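Local coordinates for transcriptional regulator, TetR family (Legionella pneumophila subsp. pneumophila str. Philadelphia 1, PDB 3ON4), which probably binds DNA through an N-terminal helix-turn-helix and regulates transcription, as in other TetR-family proteins, at residues K34-A37 with T38-I42. Residues are numbered along the deposited sequence; the frame is centred on the assembly and turned at random.
Sequences KDIA and TAINI
The flat peptide group of Ala37 receives the backbone N of Ile42 at its edge: Ile42 N lies in the carbonyl plane, on a lone pair of Ala37 O, 3.2 Å away. The carbonyls of Lys34 and Asp35 are met less squarely; Thr38 N sits 3.0 Å from Lys34 O but 24° off its plane, and Ala39 N is tilted still further from that of Asp35. Ile40 N meets Ile36 O almost head-on at 3.1 Å. This is the end of helix 33-40, the first helix of the predicted helix-turn-helix, where the chain turns toward helix 44-50. The bond from Ile42 back to Ala37 spans five residues, the 6→1 link of a Schellman motif, and Asn41 makes the turn with positive phi (55°), a conformation asparagine tolerates better than most residues. Alanine suits position 37, since its small methyl leaves room for the returning chain: Ala37 CB is 3.2 Å from Ile42 O. Ile36 is buried, Ile40 and Ile42 only partly. Ile36 CG2 meets Ile40 CD1 at 4.2 Å, one turn apart, and both side chains reach helix 11-26, as does Ile42 at Ile15, while Ile36 and Ile42 touch Ile47 of helix 44-50, so branched apolar groups join the three helices. On the solvent side, Asp35 accepts from Ser32 N through OD2, as suits a carboxylate near a helix N-terminus. Lys34, bent at chi2 (63°), carries its chain obliquely across Thr38, with CE 4.1 Å from OG1. Threonine places that hydroxyl beside its own backbone N, which leaves Thr38 OG1 3.2 Å from Lys34 O, the carbonyl that already accepts Thr38 N.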
loop_
_atom_site.group_PDB
_atom_site.type_symbol
_atom_site.label_atom_id
_atom_site.label_comp_id
_atom_site.label_asym_id
_atom_site.label_seq_id
_atom_site.Cartn_x
_atom_site.Cartn_y
_atom_site.Cartn_z
ATOM N N LYS A 34 -7.607 -22.328 9.290
ATOM C CA LYS A 34 -9.020 -22.659 9.523
ATOM C C LYS A 34 -9.948 -21.959 8.514
ATOM O O LYS A 34 -10.916 -22.547 8.060
ATOM C CB LYS A 34 -9.422 -22.266 10.942
ATOM C CG LYS A 34 -10.865 -22.550 11.273
ATOM C CD LYS A 34 -11.182 -24.037 11.220
ATOM C CE LYS A 34 -12.499 -24.344 11.918
ATOM N NZ LYS A 34 -12.740 -25.790 11.865
ATOM N N ASP A 35 -9.658 -20.706 8.188
ATOM C CA ASP A 35 -10.423 -20.012 7.149
ATOM C C ASP A 35 -10.404 -20.780 5.824
ATOM O O ASP A 35 -11.430 -20.840 5.109
ATOM C CB ASP A 35 -9.891 -18.604 6.905
ATOM C CG ASP A 35 -10.137 -17.668 8.067
ATOM O OD1 ASP A 35 -11.182 -17.799 8.735
ATOM O OD2 ASP A 35 -9.274 -16.789 8.295
ATOM N N ILE A 36 -9.238 -21.317 5.468
ATOM C CA ILE A 36 -9.080 -22.039 4.197
ATOM C C ILE A 36 -9.863 -23.344 4.246
ATOM O O ILE A 36 -10.589 -23.670 3.310
ATOM C CB ILE A 36 -7.602 -22.366 3.879
ATOM C CG1 ILE A 36 -6.802 -21.080 3.682
ATOM C CG2 ILE A 36 -7.495 -23.248 2.642
ATOM C CD1 ILE A 36 -5.340 -21.335 3.402
ATOM N N ALA A 37 -9.701 -24.079 5.337
ATOM C CA ALA A 37 -10.389 -25.352 5.539
ATOM C C ALA A 37 -11.907 -25.196 5.403
ATOM O O ALA A 37 -12.586 -26.018 4.758
ATOM C CB ALA A 37 -10.053 -25.913 6.903
ATOM N N THR A 38 -12.432 -24.144 6.017
ATOM C CA THR A 38 -13.864 -23.868 5.978
ATOM C C THR A 38 -14.276 -23.508 4.554
ATOM O O THR A 38 -15.302 -23.960 4.080
ATOM C CB THR A 38 -14.217 -22.709 6.941
ATOM O OG1 THR A 38 -14.002 -23.146 8.288
ATOM C CG2 THR A 38 -15.679 -22.259 6.795
ATOM N N ALA A 39 -13.441 -22.733 3.862
ATOM C CA ALA A 39 -13.814 -22.200 2.536
ATOM C C ALA A 39 -13.972 -23.305 1.499
ATOM O O ALA A 39 -14.905 -23.258 0.689
ATOM C CB ALA A 39 -12.786 -21.153 2.060
ATOM N N ILE A 40 -13.060 -24.283 1.521
ATOM C CA ILE A 40 -13.032 -25.346 0.511
ATOM C C ILE A 40 -13.338 -26.736 1.084
ATOM O O ILE A 40 -13.173 -27.759 0.402
ATOM C CB ILE A 40 -11.710 -25.320 -0.303
ATOM C CG1 ILE A 40 -10.481 -25.554 0.587
ATOM C CG2 ILE A 40 -11.586 -23.968 -1.048
ATOM C CD1 ILE A 40 -9.180 -25.864 -0.191
ATOM N N ASN A 41 -13.803 -26.763 2.332
ATOM C CA ASN A 41 -14.285 -27.972 2.980
ATOM C C ASN A 41 -13.279 -29.128 2.977
ATOM O O ASN A 41 -13.597 -30.227 2.550
ATOM C CB ASN A 41 -15.643 -28.394 2.380
ATOM C CG ASN A 41 -16.742 -27.375 2.651
ATOM O OD1 ASN A 41 -16.665 -26.599 3.626
ATOM N ND2 ASN A 41 -17.791 -27.377 1.808
ATOM N N ILE A 42 -12.071 -28.848 3.461
ATOM C CA ILE A 42 -11.043 -29.873 3.756
ATOM C C ILE A 42 -10.660 -29.766 5.235
ATOM O O ILE A 42 -10.998 -28.795 5.900
ATOM C CB ILE A 42 -9.765 -29.725 2.847
ATOM C CG1 ILE A 42 -9.066 -28.384 3.115
ATOM C CG2 ILE A 42 -10.150 -29.906 1.361
ATOM C CD1 ILE A 42 -7.805 -28.111 2.303
#